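Local coordinates for protein putative sporulation-specific glycosylase YdhD (PDB 3CZ8) that probably hydrolyses glycosidic bonds during sporulation, through a family 18 glycosyl hydrolase domain with a TIM-barrel fold that makes up this chain, at residues 121-124 and 125-128; 202-205 and 206-210; 242-245 and 246-250; 258-261 and 262-265. The protein carries 1 engineered substitution. All blocks are in the same frame, centred on the assembly; numbering follows the deposited sequence.

Contact 1: 121-124 and 125-128; sequences QVSA and ADRD
A124 and A125 form the corner of a type I beta turn whose ends, S123 and D126, meet behind them. The turn lies on the loop that leaves barrel strand 114-118 just past E120, the predicted proton donor, and it carries the chain into helix 127-143. Its defining bond runs from D126 N to S123 O at 3.1 Å. It is a bent bond, and the donor stands 57° out of the carbonyl plane, well off the lone-pair directions. Both alanines turn with helical backbone angles, so the chain already coils as it approaches the helix; past the corner, A124 O comes within 3.5 Å of R127 CB. In the conformer described, the R127 guanidinium leads away from the turn, where NE bonds R164 O and NH2 forms a salt bridge with D158.

D126 sits at the N-cap position, yet its carboxylate makes no capping bond. With CG beside the backbone N and anti to the carbonyl carbon (chi1 -68°), the group swings back over the start of the turn, where N91 holds OD1 and H87 reaches OD2 through a weak bond. V122 CG1 packs against the base of this side chain, 4.3 Å from D126 CB. S123 OG stands between its own N and carbonyl carbon (chi1 69°) and faces the carboxylate, 3.1 Å from D126 OD2. Bridging the same gap, water 1 accepts from S123 N at 2.9 Å and donates to D126 OD2 at 2.8 Å.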
loop_
_atom_site.group_PDB
_atom_site.type_symbol
_atom_site.label_atom_id
_atom_site.label_comp_id
_atom_site.label_asym_id
_atom_site.label_seq_id
_atom_site.Cartn_x
_atom_site.Cartn_y
_atom_site.Cartn_z
ATOM N N GLN A 121 0.007 -4.867 -22.553
ATOM C CA GLN A 121 0.907 -5.074 -23.694
ATOM C C GLN A 121 0.279 -5.991 -24.748
ATOM O O GLN A 121 0.943 -6.880 -25.289
ATOM C CB GLN A 121 2.291 -5.582 -23.247
ATOM C CG GLN A 121 3.077 -4.607 -22.355
ATOM C CD GLN A 121 4.237 -5.284 -21.630
ATOM O OE1 GLN A 121 4.980 -6.077 -22.217
ATOM N NE2 GLN A 121 4.396 -4.973 -20.348
ATOM N N VAL A 122 -1.013 -5.787 -25.007
ATOM C CA VAL A 122 -1.697 -6.480 -26.092
ATOM C C VAL A 122 -1.147 -5.881 -27.378
ATOM O O VAL A 122 -1.211 -4.663 -27.568
ATOM C CB VAL A 122 -3.253 -6.334 -26.006
ATOM C CG1 VAL A 122 -3.935 -6.751 -27.319
ATOM C CG2 VAL A 122 -3.809 -7.169 -24.848
ATOM N N SER A 123 -0.571 -6.728 -28.231
ATOM C CA SER A 123 -0.003 -6.270 -29.501
ATOM C C SER A 123 -1.081 -5.695 -30.432
ATOM O O SER A 123 -2.249 -6.082 -30.366
ATOM C CB SER A 123 0.810 -7.380 -30.180
ATOM O OG SER A 123 -0.020 -8.426 -30.646
ATOM N N ALA A 124 -0.673 -4.747 -31.271
ATOM C CA ALA A 124 -1.574 -4.016 -32.163
ATOM C C ALA A 124 -2.214 -4.878 -33.249
ATOM O O ALA A 124 -3.277 -4.532 -33.775
ATOM C CB ALA A 124 -0.830 -2.863 -32.802
ATOM N N ALA A 125 -1.557 -5.985 -33.593
ATOM C CA ALA A 125 -2.078 -6.925 -34.587
ATOM C C ALA A 125 -3.247 -7.741 -34.033
ATOM O O ALA A 125 -4.076 -8.247 -34.794
ATOM C CB ALA A 125 -0.979 -7.848 -35.065
ATOM N N ASP A 126 -3.301 -7.847 -32.707
ATOM C CA ASP A 126 -4.294 -8.643 -31.999
ATOM C C ASP A 126 -5.487 -7.818 -31.529
ATOM O O ASP A 126 -6.187 -8.227 -30.602
ATOM C CB ASP A 126 -3.642 -9.293 -30.780
ATOM C CG ASP A 126 -2.623 -10.350 -31.150
ATOM O OD1 ASP A 126 -2.551 -10.737 -32.335
ATOM O OD2 ASP A 126 -1.897 -10.801 -30.239
ATOM N N ARG A 127 -5.730 -6.683 -32.184
ATOM C CA ARG A 127 -6.731 -5.746 -31.707
ATOM C C ARG A 127 -8.174 -6.222 -31.912
ATOM O O ARG A 127 -8.991 -6.121 -30.992
ATOM C CB ARG A 127 -6.456 -4.332 -32.246
ATOM C CG ARG A 127 -7.020 -3.949 -33.600
ATOM C CD ARG A 127 -8.074 -2.867 -33.448
ATOM N NE ARG A 127 -7.588 -1.730 -32.668
ATOM C CZ ARG A 127 -8.100 -0.502 -32.711
ATOM N NH1 ARG A 127 -9.126 -0.217 -33.505
ATOM N NH2 ARG A 127 -7.578 0.449 -31.950
ATOM N N ASP A 128 -8.468 -6.773 -33.087
ATOM C CA ASP A 128 -9.783 -7.309 -33.385
ATOM C C ASP A 128 -9.979 -8.679 -32.741
ATOM O O ASP A 128 -11.104 -9.063 -32.416
ATOM C CB ASP A 128 -10.009 -7.344 -34.902
ATOM C CG ASP A 128 -10.227 -5.953 -35.490
ATOM O OD1 ASP A 128 -10.260 -5.822 -36.733
ATOM O OD2 ASP A 128 -10.369 -4.985 -34.707
HETATM O O HOH W 1 -1.000 -9.575 -27.861
#

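Contact 2: 202-205 and 206-210; sequences RRTI and EFTIA
I205 and I209, one helical turn apart, touch through their CG2 methyls at 3.9 Å on the packed side of helix 198-208. This is the helix of the beta-alpha-beta unit that links barrel strands 177-181 and 217-220: I205 rests on I219 and on I294 of helix 285-297, while I209 leans on I217. T204 and T208 lie side by side along the same inward flank, over I180. T204 O accepts twice, from T208 N at 3.0 Å and from T208 OG1, and the two donors arrive from opposite faces of the carbonyl plane. T208 OG1 reaches it because the hydroxyl stands beside its own backbone N (chi1 -43°); the separation of 2.5 Å is very short and its exact value doubtful.

The outer flank is looser. R202 and E206 run alongside each other with guanidinium and carboxylate only 14° from parallel, but R202 CG is what lies nearest the carboxylate, 3.8 Å from E206 OE1. From R202 NE to that oxygen is 5.4 Å, too far for a salt bridge. R202 NH1 pairs instead with E297, and E206 OE2 makes a weak bond to Y298. R203 starts away from the following turn and is exposed.

If the short contact is real, the buried T208 hydroxyl is satisfied within the helix by T204 O, whereas any attraction between R202 and E206 is probably a longer-range electrostatic one.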
loop_
_atom_site.group_PDB
_atom_site.type_symbol
_atom_site.label_atom_id
_atom_site.label_comp_id
_atom_site.label_asym_id
_atom_site.label_seq_id
_atom_site.Cartn_x
_atom_site.Cartn_y
_atom_site.Cartn_z
ATOM N N ARG A 202 -8.789 15.099 -19.762
ATOM C CA ARG A 202 -9.794 15.770 -20.596
ATOM C C ARG A 202 -9.844 15.165 -21.997
ATOM O O ARG A 202 -10.908 14.751 -22.457
ATOM C CB ARG A 202 -9.473 17.266 -20.690
ATOM C CG ARG A 202 -10.370 18.081 -21.625
ATOM C CD ARG A 202 -11.486 18.769 -20.864
ATOM N NE ARG A 202 -10.963 19.657 -19.829
ATOM C CZ ARG A 202 -11.675 20.133 -18.812
ATOM N NH1 ARG A 202 -12.960 19.812 -18.678
ATOM N NH2 ARG A 202 -11.095 20.931 -17.921
ATOM N N ARG A 203 -8.681 15.110 -22.649
ATOM C CA ARG A 203 -8.531 14.527 -23.982
ATOM C C ARG A 203 -8.919 13.050 -24.036
ATOM O O ARG A 203 -9.557 12.620 -24.996
ATOM C CB ARG A 203 -7.098 14.701 -24.486
ATOM C CG ARG A 203 -6.779 16.075 -25.034
ATOM C CD ARG A 203 -5.278 16.244 -25.209
ATOM N NE ARG A 203 -4.926 17.569 -25.717
ATOM C CZ ARG A 203 -4.717 18.645 -24.958
ATOM N NH1 ARG A 203 -4.823 18.577 -23.636
ATOM N NH2 ARG A 203 -4.401 19.800 -25.528
ATOM N N THR A 204 -8.528 12.292 -23.007
ATOM C CA THR A 204 -8.865 10.867 -22.887
ATOM C C THR A 204 -10.377 10.671 -22.814
ATOM O O THR A 204 -10.930 9.845 -23.543
ATOM C CB THR A 204 -8.185 10.219 -21.651
ATOM O OG1 THR A 204 -6.765 10.367 -21.761
ATOM C CG2 THR A 204 -8.523 8.733 -21.541
ATOM N N ILE A 205 -11.031 11.452 -21.951
ATOM C CA ILE A 205 -12.486 11.415 -21.796
ATOM C C ILE A 205 -13.189 11.763 -23.120
ATOM O O ILE A 205 -14.070 11.024 -23.566
ATOM C CB ILE A 205 -12.961 12.340 -20.640
ATOM C CG1 ILE A 205 -12.576 11.741 -19.279
ATOM C CG2 ILE A 205 -14.475 12.538 -20.671
ATOM C CD1 ILE A 205 -12.694 12.721 -18.119
ATOM N N GLU A 206 -12.740 12.848 -23.757
ATOM C CA GLU A 206 -13.315 13.362 -25.005
ATOM C C GLU A 206 -13.256 12.330 -26.130
ATOM O O GLU A 206 -14.204 12.195 -26.906
ATOM C CB GLU A 206 -12.587 14.643 -25.430
ATOM C CG GLU A 206 -13.498 15.754 -25.949
ATOM C CD GLU A 206 -13.908 16.730 -24.860
ATOM O OE1 GLU A 206 -13.018 17.373 -24.261
ATOM O OE2 GLU A 206 -15.121 16.866 -24.610
ATOM N N PHE A 207 -12.140 11.604 -26.193
ATOM C CA PHE A 207 -11.949 10.502 -27.129
ATOM C C PHE A 207 -12.842 9.300 -26.794
ATOM O O PHE A 207 -13.333 8.617 -27.697
ATOM C CB PHE A 207 -10.468 10.103 -27.139
ATOM C CG PHE A 207 -10.150 8.898 -27.985
ATOM C CD1 PHE A 207 -10.047 9.008 -29.370
ATOM C CD2 PHE A 207 -9.911 7.658 -27.392
ATOM C CE1 PHE A 207 -9.739 7.900 -30.154
ATOM C CE2 PHE A 207 -9.599 6.547 -28.165
ATOM C CZ PHE A 207 -9.509 6.670 -29.552
ATOM N N THR A 208 -13.057 9.057 -25.501
ATOM C CA THR A 208 -13.837 7.905 -25.038
ATOM C C THR A 208 -15.362 8.088 -25.140
ATOM O O THR A 208 -16.077 7.161 -25.520
ATOM C CB THR A 208 -13.459 7.511 -23.588
ATOM O OG1 THR A 208 -12.038 7.566 -23.433
ATOM C CG2 THR A 208 -13.917 6.102 -23.286
ATOM N N ILE A 209 -15.857 9.278 -24.806
ATOM C CA ILE A 209 -17.300 9.558 -24.829
ATOM C C ILE A 209 -17.882 9.660 -26.250
ATOM O O ILE A 209 -19.100 9.721 -26.430
ATOM C CB ILE A 209 -17.661 10.833 -24.022
ATOM C CG1 ILE A 209 -17.023 12.070 -24.665
ATOM C CG2 ILE A 209 -17.284 10.654 -22.545
ATOM C CD1 ILE A 209 -17.261 13.360 -23.936
ATOM N N ALA A 210 -16.998 9.682 -27.244
ATOM C CA ALA A 210 -17.379 9.632 -28.651
ATOM C C ALA A 210 -17.486 8.188 -29.125
ATOM O O ALA A 210 -17.863 7.937 -30.267
ATOM C CB ALA A 210 -16.362 10.389 -29.497
#

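Contact 3: 242-245 and 246-250; sequences SNQN and AIERA
E248 folds back over the preceding turn of helix 243-252 and joins its carboxylate to the side-chain amides of both Q244 and N245. E248 CB sits 3.5 Å from both Q244 O and N245 O. CG, placed beside the backbone N by a chi1 of -74°, comes to 3.3 Å from Q244 O, an oxygen that also takes the E248 N-H. CD stays over this oxygen, and from there the two carboxylate oxygens part. OE1 takes the N-H of N245 ND2 at 2.9 Å on its syn side, with the oxygen nearly in the amide plane. OE2 is met on the anti side by Q244 NE2, also at 2.9 Å, from an amide turned 83° to the carboxylate.

The N245 side chain has a second task, for it forms a capping box with S242 at the N terminus of the helix. N245 N donates to S242 OG at 3.0 Å, and S242 N returns a longer bond of 3.2 Å to N245 OD1.

These polar ends face the second subunit. E248 OE1, besides taking the N245 bond, is hydrogen-bonded to Y14 of the second subunit, and N245 ND2 also bonds W306 O of that subunit. Q244 OE1 accepts from N243 ND2 of the second subunit, and N243 ND2 returns the same bond to Q244 OE1 of that subunit. On another side of the helix, R249 extends past N245 O to a salt bridge with D227, while water 2 lies in the guanidinium plane, 2.8 Å from R249 NE.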
loop_
_atom_site.group_PDB
_atom_site.type_symbol
_atom_site.label_atom_id
_atom_site.label_comp_id
_atom_site.label_asym_id
_atom_site.label_seq_id
_atom_site.Cartn_x
_atom_site.Cartn_y
_atom_site.Cartn_z
ATOM N N SER A 242 4.401 6.162 -3.154
ATOM C CA SER A 242 2.992 6.462 -2.937
ATOM C C SER A 242 2.814 7.966 -2.778
ATOM O O SER A 242 3.788 8.696 -2.584
ATOM C CB SER A 242 2.442 5.706 -1.714
ATOM O OG SER A 242 2.706 6.399 -0.500
ATOM N N ASN A 243 1.572 8.428 -2.868
ATOM C CA ASN A 243 1.279 9.838 -2.694
ATOM C C ASN A 243 1.611 10.338 -1.289
ATOM O O ASN A 243 2.087 11.461 -1.134
ATOM C CB ASN A 243 -0.168 10.132 -3.078
ATOM C CG ASN A 243 -0.428 9.906 -4.562
ATOM O OD1 ASN A 243 0.334 10.369 -5.411
ATOM N ND2 ASN A 243 -1.494 9.180 -4.878
ATOM N N GLN A 244 1.393 9.489 -0.282
ATOM C CA GLN A 244 1.797 9.810 1.085
ATOM C C GLN A 244 3.321 9.857 1.227
ATOM O O GLN A 244 3.845 10.742 1.909
ATOM C CB GLN A 244 1.189 8.841 2.102
ATOM C CG GLN A 244 1.276 9.370 3.531
ATOM C CD GLN A 244 0.707 8.429 4.557
ATOM O OE1 GLN A 244 -0.398 7.906 4.400
ATOM N NE2 GLN A 244 1.456 8.217 5.635
ATOM N N ASN A 245 4.020 8.930 0.565
ATOM C CA ASN A 245 5.494 8.940 0.504
ATOM C C ASN A 245 6.077 10.238 -0.033
ATOM O O ASN A 245 7.096 10.705 0.465
ATOM C CB ASN A 245 6.033 7.796 -0.350
ATOM C CG ASN A 245 5.821 6.440 0.268
ATOM O OD1 ASN A 245 5.866 5.433 -0.434
ATOM N ND2 ASN A 245 5.602 6.396 1.581
ATOM N N ALA A 246 5.436 10.796 -1.060
ATOM C CA ALA A 246 5.821 12.093 -1.608
ATOM C C ALA A 246 5.700 13.217 -0.580
ATOM O O ALA A 246 6.606 14.036 -0.443
ATOM C CB ALA A 246 4.996 12.406 -2.840
ATOM N N ILE A 247 4.578 13.245 0.136
ATOM C CA ILE A 247 4.359 14.202 1.225
ATOM C C ILE A 247 5.387 14.010 2.340
ATOM O O ILE A 247 5.929 14.987 2.854
ATOM C CB ILE A 247 2.899 14.125 1.741
ATOM C CG1 ILE A 247 2.007 14.984 0.844
ATOM C CG2 ILE A 247 2.774 14.577 3.201
ATOM C CD1 ILE A 247 0.634 14.402 0.615
ATOM N N GLU A 248 5.682 12.751 2.664
ATOM C CA GLU A 248 6.700 12.396 3.654
ATOM C C GLU A 248 8.105 12.859 3.266
ATOM O O GLU A 248 8.883 13.262 4.133
ATOM C CB GLU A 248 6.689 10.888 3.917
ATOM C CG GLU A 248 5.486 10.422 4.759
ATOM C CD GLU A 248 5.183 8.934 4.611
ATOM O OE1 GLU A 248 5.833 8.242 3.791
ATOM O OE2 GLU A 248 4.280 8.454 5.325
ATOM N N ARG A 249 8.422 12.812 1.972
ATOM C CA ARG A 249 9.711 13.304 1.469
ATOM C C ARG A 249 9.788 14.824 1.450
ATOM O O ARG A 249 10.852 15.391 1.673
ATOM C CB ARG A 249 10.017 12.738 0.086
ATOM C CG ARG A 249 10.360 11.266 0.122
ATOM C CD ARG A 249 10.808 10.748 -1.225
ATOM N NE ARG A 249 11.024 9.304 -1.173
ATOM C CZ ARG A 249 11.799 8.620 -2.009
ATOM N NH1 ARG A 249 12.451 9.238 -2.983
ATOM N NH2 ARG A 249 11.921 7.308 -1.864
ATOM N N ALA A 250 8.659 15.481 1.190
ATOM C CA ALA A 250 8.579 16.939 1.251
ATOM C C ALA A 250 8.813 17.476 2.666
ATOM O O ALA A 250 9.341 18.567 2.820
ATOM C CB ALA A 250 7.241 17.432 0.701
HETATM O O HOH W 2 9.316 8.073 0.607
#

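Contact 4: 258-261 and 262-265; sequences QYSA and EYQS
The Y259 and Q264 side chains cross at an angle, the tyrosine hydroxyl donating to Q264 OE1 at 2.9 Å. That oxygen lies at the ring edge, in the ring plane, although the amide is turned 75° to the ring, and the hydroxyl approaches from above the carbonyl plane, off the lone pairs. The other half of the amide is held as well. Q264 NE2 donates to A261 O at 2.9 Å with the acceptor close to the amide plane, so the two bonds fix the rotation of the group. A bend at chi2 (-70°) curls Q264 back to reach both partners.

The backbone that carries these side chains is a beta hairpin joining strands 258-260 and 265-271, at the edge of an antiparallel sheet inserted between barrel strands 217-220 and 302-310, consistent with the alpha+beta insertion of family 18 chitinases. S260 N donates to S265 O at 3.1 Å where the strands come together. In the loop, A261 to Y263 follow a right-handed helical path and Q264 reverses it with left-handed backbone angles. S260 OG accepts from Y263 N at 3.2 Å, across the loop, and lies just as near Y263 CD1.

Farther out, R286 makes a cation-pi contact with the Y259 ring, and S287 OG bonds Q264 O. Y263 packs on P194, P197 and W281, and its backbone is hydrogen-bonded to I198, just where helix 198-208 begins.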
loop_
_atom_site.group_PDB
_atom_site.type_symbol
_atom_site.label_atom_id
_atom_site.label_comp_id
_atom_site.label_asym_id
_atom_site.label_seq_id
_atom_site.Cartn_x
_atom_site.Cartn_y
_atom_site.Cartn_z
ATOM N N GLN A 258 4.321 22.848 -4.324
ATOM C CA GLN A 258 3.677 23.729 -5.296
ATOM C C GLN A 258 2.689 22.984 -6.196
ATOM O O GLN A 258 2.640 21.754 -6.197
ATOM C CB GLN A 258 4.704 24.534 -6.107
ATOM C CG GLN A 258 6.031 23.844 -6.346
ATOM C CD GLN A 258 7.112 24.791 -6.833
ATOM O OE1 GLN A 258 8.286 24.427 -6.886
ATOM N NE2 GLN A 258 6.721 26.009 -7.197
ATOM N N TYR A 259 1.902 23.746 -6.948
ATOM C CA TYR A 259 0.782 23.206 -7.704
ATOM C C TYR A 259 0.751 23.799 -9.109
ATOM O O TYR A 259 0.668 25.020 -9.275
ATOM C CB TYR A 259 -0.523 23.517 -6.965
ATOM C CG TYR A 259 -1.728 22.736 -7.434
ATOM C CD1 TYR A 259 -1.942 21.426 -7.006
ATOM C CD2 TYR A 259 -2.669 23.312 -8.286
ATOM C CE1 TYR A 259 -3.054 20.703 -7.423
ATOM C CE2 TYR A 259 -3.785 22.600 -8.711
ATOM C CZ TYR A 259 -3.971 21.296 -8.276
ATOM O OH TYR A 259 -5.072 20.587 -8.689
ATOM N N SER A 260 0.834 22.931 -10.115
ATOM C CA SER A 260 0.733 23.357 -11.507
ATOM C C SER A 260 -0.705 23.729 -11.835
ATOM O O SER A 260 -1.624 22.951 -11.586
ATOM C CB SER A 260 1.226 22.262 -12.451
ATOM O OG SER A 260 1.073 22.656 -13.801
ATOM N N ALA A 261 -0.893 24.933 -12.368
ATOM C CA ALA A 261 -2.219 25.423 -12.730
ATOM C C ALA A 261 -2.717 24.735 -13.998
ATOM O O ALA A 261 -3.887 24.348 -14.082
ATOM C CB ALA A 261 -2.196 26.936 -12.912
ATOM N N GLU A 262 -1.811 24.582 -14.965
ATOM C CA GLU A 262 -2.087 23.927 -16.241
ATOM C C GLU A 262 -2.446 22.453 -16.046
ATOM O O GLU A 262 -3.460 21.976 -16.562
ATOM C CB GLU A 262 -0.868 24.056 -17.165
ATOM C CG GLU A 262 -1.055 23.494 -18.575
ATOM C CD GLU A 262 0.254 23.365 -19.347
ATOM O OE1 GLU A 262 0.309 22.548 -20.292
ATOM O OE2 GLU A 262 1.229 24.073 -19.015
ATOM N N TYR A 263 -1.622 21.754 -15.272
ATOM C CA TYR A 263 -1.736 20.310 -15.124
ATOM C C TYR A 263 -2.682 19.868 -14.009
ATOM O O TYR A 263 -3.160 18.729 -14.027
ATOM C CB TYR A 263 -0.351 19.688 -14.918
ATOM C CG TYR A 263 0.625 19.910 -16.061
ATOM C CD1 TYR A 263 1.939 20.304 -15.808
ATOM C CD2 TYR A 263 0.240 19.716 -17.389
ATOM C CE1 TYR A 263 2.846 20.498 -16.842
ATOM C CE2 TYR A 263 1.138 19.912 -18.432
ATOM C CZ TYR A 263 2.439 20.304 -18.151
ATOM O OH TYR A 263 3.333 20.502 -19.177
ATOM N N GLN A 264 -2.958 20.772 -13.064
ATOM C CA GLN A 264 -3.684 20.460 -11.815
ATOM C C GLN A 264 -3.048 19.264 -11.087
ATOM O O GLN A 264 -3.721 18.286 -10.743
ATOM C CB GLN A 264 -5.191 20.261 -12.052
ATOM C CG GLN A 264 -5.930 21.504 -12.535
ATOM C CD GLN A 264 -6.050 22.580 -11.477
ATOM O OE1 GLN A 264 -6.563 22.337 -10.383
ATOM N NE2 GLN A 264 -5.587 23.785 -11.804
ATOM N N SER A 265 -1.734 19.358 -10.897
ATOM C CA SER A 265 -0.928 18.296 -10.310
ATOM C C SER A 265 0.084 18.910 -9.344
ATOM O O SER A 265 0.737 19.905 -9.688
ATOM C CB SER A 265 -0.195 17.518 -11.406
ATOM O OG SER A 265 -1.104 16.984 -12.351
#

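The four contacts follow one another in series along the chain; each is local, and none nests within or crosses another. Contact 1 closes the turn between barrel strand 114-118 and helix 127-143. Contact 2 lies on helix 198-208, within the next-but-one crossover of the barrel, and its nearest atoms are about 7 Å from contact 1. After strand 217-220 the chain enters the antiparallel sheet beside the barrel, where contact 3 opens helix 243-252 at the subunit interface and contact 4 closes the hairpin to strand 265-271, their centres about 17 Å apart. The start of helix 198-208 touches that hairpin, bringing barrel and inserted sheet together.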